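Side-chain contacts in tautomerase (Bordetella trematum, PDB 6VVR), which belongs to the tautomerase enzymes of the MIF clan, small alpha/beta proteins, with each chain built from two beta-alpha-beta units and three chains packed together in the assembly: residues G10-P13 / A14-T17; G32-L35 / A36-R39. All coordinates share one frame; numbering follows the deposited sequence.

Contact 1 (G10-P13 / A14-T17); sequences GHTP and AAKT
Thr12 O receives the backbone N-H of Lys16 at 2.8 Å (Lys16 N to Thr12 O). One residue further on, Thr17 N reaches Pro13 O at 2.8 Å. The two backbone bonds are the first i to i+4 bonds of helix 13-31. The Thr17 hydroxyl stands next to the second of these acceptors, with Thr17 OG1 2.9 Å from Pro13 O, although its proton has another acceptor within reach.

Ahead of them in the chain, the Thr12 side chain takes up a further N-H. A chi1 of 61° sets OG1 between the backbone N and the carbonyl carbon and turns it over the helix end, where Thr12 OG1 accepts from Ala15 N at 3.1 Å. Thr12 OG1 also lies 3.3 Å from Ala15 CB, packing on the methyl. Since Ala15 has no polar group to send back to Thr12 N, the cap works in one direction and is not a capping box.

The apolar part of Lys16 lies back across the entry to the helix. Lys16 CG rests 3.5 Å from Thr12 O and 4.1 Å from His11 CB, while the imidazole of His11 leads away from the helix start. The lysine chain bends at its third torsion (-71°), which carries Lys16 CE past His11 O at 3.7 Å. Beyond CE, the ammonium group makes a salt bridge with Glu44, and Lys16 also packs on Asp49 of the second subunit. Pro13, which has no N-H to offer, fits the first turn, where amide hydrogens are not used in helical bonding. Altogether this is a threonine N-cap with proline at the N1 position, starting the helix of a beta-alpha-beta unit.

Contact 2 (G32-L35 / A36-R39); sequences GAPL and ASVR
Ala36 continues the short 3-10 turn begun by Leu35, its N near Pro34 O without bonding to it. Its CB points away overall, though it still touches Leu35 C. The gripping of Pro34 is done by Ser37.

Ser37 holds that carbonyl twice. Its hydroxyl donates to Pro34 O at 2.7 Å from Ser37 OG, in the carbonyl plane and on a lone pair. The backbone N of Ser37 comes to Pro34 O at 2.9 Å from above the plane, 49° out of it. The two donors approach one oxygen from different directions, and the hydroxyl bond holds the side-chain rotation. The hydroxyl bond is possible because chi1 of 68° folds OG back between the backbone N and the carbonyl carbon; in this position Ser37 OG also sits 3.6 Å from Pro34 CD, with the Ala33 methyl a little further off.

The bond from Ser37 N to Pro34 O is of the i to i+3 kind, and Val38 N to Leu35 O, 3.1 Å, repeats it: a short 3-10 turn within the crossover connection of a beta-alpha-beta unit, between helix 13-31 and strand 39-45. Val38 points inward. Val38 CG2 lies 3.6 Å from Pro34 O; it also makes an apolar contact across the turn with Ala33 CB, at 4.3 Å. The valine packs further on Ser24 and Val27 of the helix and on Pro1.

Arg39 then leaves the turn as the first residue of strand 39-45, making backbone hydrogen bonds with Pro1 and Leu3 and pairing antiparallel with a strand of the second subunit.

From the N terminus, strand 2-8 leads into contact 1, which closes the short loop to helix 13-31 by capping its first turn. The chain runs the length of that helix, leaves it at Gly32, where phi turns positive, and at once enters contact 2, which closes the connection to strand 39-45, parallel to 2-8. The two contacts follow in series, neither nested nor crossed, and do not touch: their centres are 23 Å apart and their nearest atoms about 11 Å. Contact 1 thus holds the way into the helix and contact 2 the way out, both within the first beta-alpha-beta unit and both within reach of the second subunit.

Contact 1 (G10-P13 / A14-T17)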
ATOM      1  N   GLY A  10      -1.953  19.707   7.165  1.00 31.91           N
ATOM      2  CA  GLY A  10      -1.541  20.861   7.939  1.00 34.73           C
ATOM      3  C   GLY A  10      -0.135  21.345   7.690  1.00 32.77           C
ATOM      4  O   GLY A  10       0.206  22.447   8.147  1.00 36.27           O
ATOM      5  N   HIS A  11       0.711  20.587   7.004  1.00 27.53           N
ATOM      6  CA  HIS A  11       2.055  21.054   6.707  1.00 28.35           C
ATOM      7  C   HIS A  11       2.042  21.850   5.406  1.00 29.49           C
ATOM      8  O   HIS A  11       1.192  21.634   4.539  1.00 30.53           O
ATOM      9  CB  HIS A  11       3.029  19.876   6.621  1.00 27.49           C
ATOM     10  CG  HIS A  11       3.154  19.111   7.904  1.00 30.82           C
ATOM     11  ND1 HIS A  11       3.995  19.502   8.924  1.00 31.69           N
ATOM     12  CD2 HIS A  11       2.532  17.988   8.338  1.00 31.23           C
ATOM     13  CE1 HIS A  11       3.895  18.645   9.927  1.00 31.84           C
ATOM     14  NE2 HIS A  11       3.014  17.718   9.597  1.00 29.85           N
ATOM     15  N   THR A  12       2.980  22.795   5.287  1.00 28.21           N
ATOM     16  CA  THR A  12       2.976  23.644   4.101  1.00 31.23           C
ATOM     17  C   THR A  12       3.541  22.901   2.895  1.00 30.58           C
ATOM     18  O   THR A  12       4.328  21.959   3.047  1.00 28.89           O
ATOM     19  CB  THR A  12       3.800  24.912   4.323  1.00 28.72           C
ATOM     20  OG1 THR A  12       5.160  24.550   4.595  1.00 31.12           O
ATOM     21  CG2 THR A  12       3.231  25.754   5.465  1.00 31.98           C
ATOM     22  N   PRO A  13       3.159  23.322   1.683  1.00 31.89           N
ATOM     23  CA  PRO A  13       3.787  22.758   0.475  1.00 34.51           C
ATOM     24  C   PRO A  13       5.302  22.784   0.515  1.00 31.99           C
ATOM     25  O   PRO A  13       5.946  21.831   0.057  1.00 31.89           O
ATOM     26  CB  PRO A  13       3.234  23.650  -0.642  1.00 34.13           C
ATOM     27  CG  PRO A  13       1.898  24.082  -0.145  1.00 32.97           C
ATOM     28  CD  PRO A  13       2.006  24.182   1.360  1.00 30.72           C
ATOM     29  N   ALA A  14       5.894  23.860   1.046  1.00 31.15           N
ATOM     30  CA  ALA A  14       7.347  23.923   1.161  1.00 32.89           C
ATOM     31  C   ALA A  14       7.872  22.880   2.139  1.00 29.52           C
ATOM     32  O   ALA A  14       8.916  22.260   1.900  1.00 29.30           O
ATOM     33  CB  ALA A  14       7.780  25.323   1.592  1.00 36.68           C
ATOM     34  N   ALA A  15       7.165  22.678   3.249  1.00 28.48           N
ATOM     35  CA  ALA A  15       7.567  21.648   4.199  1.00 26.46           C
ATOM     36  C   ALA A  15       7.442  20.259   3.584  1.00 27.62           C
ATOM     37  O   ALA A  15       8.312  19.400   3.781  1.00 27.04           O
ATOM     38  CB  ALA A  15       6.718  21.756   5.467  1.00 30.37           C
ATOM     39  N   LYS A  16       6.371  20.029   2.820  1.00 28.92           N
ATOM     40  CA  LYS A  16       6.176  18.732   2.179  1.00 28.79           C
ATOM     41  C   LYS A  16       7.194  18.504   1.063  1.00 28.54           C
ATOM     42  O   LYS A  16       7.666  17.374   0.864  1.00 25.27           O
ATOM     43  CB  LYS A  16       4.735  18.634   1.665  1.00 26.83           C
ATOM     44  CG  LYS A  16       3.689  18.518   2.797  1.00 27.64           C
ATOM     45  CD  LYS A  16       2.279  18.270   2.275  1.00 33.24           C
ATOM     46  CE  LYS A  16       1.699  19.498   1.586  1.00 38.48           C
ATOM     47  NZ  LYS A  16       0.354  19.196   0.981  1.00 39.27           N
ATOM     48  N   THR A  17       7.549  19.563   0.328  1.00 26.61           N
ATOM     49  CA  THR A  17       8.638  19.470  -0.645  1.00 30.45           C
ATOM     50  C   THR A  17       9.930  19.012   0.013  1.00 29.64           C
ATOM     51  O   THR A  17      10.615  18.111  -0.493  1.00 26.07           O
ATOM     52  CB  THR A  17       8.861  20.825  -1.317  1.00 27.20           C
ATOM     53  OG1 THR A  17       7.729  21.146  -2.123  1.00 30.31           O
ATOM     54  CG2 THR A  17      10.113  20.798  -2.176  1.00 32.74           C
TER

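Contact 2 (G32-L35 / A36-R39)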
ATOM      1  N   GLY A  32      22.653   3.202  -0.078  1.00 26.43           N
ATOM      2  CA  GLY A  32      23.420   3.322  -1.303  1.00 30.44           C
ATOM      3  C   GLY A  32      22.660   2.974  -2.565  1.00 32.57           C
ATOM      4  O   GLY A  32      23.275   2.557  -3.553  1.00 29.29           O
ATOM      5  N   ALA A  33      21.333   3.111  -2.557  1.00 30.48           N
ATOM      6  CA  ALA A  33      20.561   2.853  -3.758  1.00 28.21           C
ATOM      7  C   ALA A  33      20.875   3.912  -4.811  1.00 26.41           C
ATOM      8  O   ALA A  33      21.090   5.077  -4.476  1.00 28.04           O
ATOM      9  CB  ALA A  33      19.064   2.857  -3.446  1.00 28.39           C
ATOM     10  N   PRO A  34      20.915   3.533  -6.089  1.00 29.22           N
ATOM     11  CA  PRO A  34      21.070   4.546  -7.140  1.00 30.44           C
ATOM     12  C   PRO A  34      19.914   5.527  -7.091  1.00 30.51           C
ATOM     13  O   PRO A  34      18.755   5.135  -6.937  1.00 27.94           O
ATOM     14  CB  PRO A  34      21.057   3.728  -8.439  1.00 31.37           C
ATOM     15  CG  PRO A  34      21.252   2.301  -8.027  1.00 34.99           C
ATOM     16  CD  PRO A  34      20.679   2.194  -6.646  1.00 33.29           C
ATOM     17  N   LEU A  35      20.244   6.816  -7.208  1.00 29.54           N
ATOM     18  CA  LEU A  35      19.225   7.856  -7.163  1.00 30.24           C
ATOM     19  C   LEU A  35      18.082   7.573  -8.133  1.00 29.13           C
ATOM     20  O   LEU A  35      16.912   7.822  -7.817  1.00 25.15           O
ATOM     21  CB  LEU A  35      19.861   9.208  -7.464  1.00 28.69           C
ATOM     22  CG  LEU A  35      18.890  10.372  -7.505  1.00 30.21           C
ATOM     23  CD1 LEU A  35      18.324  10.575  -6.109  1.00 26.80           C
ATOM     24  CD2 LEU A  35      19.592  11.618  -8.009  1.00 29.06           C
ATOM     25  N   ALA A  36      18.399   7.021  -9.307  1.00 29.21           N
ATOM     26  CA  ALA A  36      17.377   6.763 -10.314  1.00 29.95           C
ATOM     27  C   ALA A  36      16.361   5.707  -9.881  1.00 27.52           C
ATOM     28  O   ALA A  36      15.284   5.623 -10.485  1.00 27.08           O
ATOM     29  CB  ALA A  36      18.040   6.340 -11.628  1.00 30.83           C
ATOM     30  N   SER A  37      16.664   4.901  -8.864  1.00 26.47           N
ATOM     31  CA  SER A  37      15.727   3.883  -8.418  1.00 26.59           C
ATOM     32  C   SER A  37      14.812   4.368  -7.303  1.00 24.67           C
ATOM     33  O   SER A  37      13.981   3.584  -6.826  1.00 24.34           O
ATOM     34  CB  SER A  37      16.466   2.637  -7.924  1.00 30.21           C
ATOM     35  OG  SER A  37      17.176   2.907  -6.727  1.00 26.94           O
ATOM     36  N   VAL A  38      14.945   5.622  -6.868  1.00 23.50           N
ATOM     37  CA  VAL A  38      14.266   6.122  -5.671  1.00 23.60           C
ATOM     38  C   VAL A  38      13.082   6.983  -6.094  1.00 25.18           C
ATOM     39  O   VAL A  38      13.254   8.000  -6.779  1.00 24.61           O
ATOM     40  CB  VAL A  38      15.220   6.929  -4.771  1.00 24.59           C
ATOM     41  CG1 VAL A  38      14.476   7.480  -3.562  1.00 22.92           C
ATOM     42  CG2 VAL A  38      16.423   6.086  -4.333  1.00 24.74           C
ATOM     43  N   ARG A  39      11.874   6.590  -5.673  1.00 20.71           N
ATOM     44  CA  ARG A  39      10.658   7.356  -5.916  1.00 21.98           C
ATOM     45  C   ARG A  39       9.874   7.459  -4.619  1.00 21.93           C
ATOM     46  O   ARG A  39       9.907   6.547  -3.791  1.00 21.20           O
ATOM     47  CB  ARG A  39       9.773   6.706  -6.983  1.00 22.37           C
ATOM     48  CG  ARG A  39      10.534   6.257  -8.201  1.00 26.92           C
ATOM     49  CD  ARG A  39       9.621   5.797  -9.327  1.00 22.34           C
ATOM     50  NE  ARG A  39      10.385   5.823 -10.566  1.00 25.62           N
ATOM     51  CZ  ARG A  39       9.870   6.055 -11.766  1.00 28.68           C
ATOM     52  NH1 ARG A  39       8.570   6.261 -11.902  1.00 24.84           N
ATOM     53  NH2 ARG A  39      10.672   6.097 -12.827  1.00 25.75           N
TER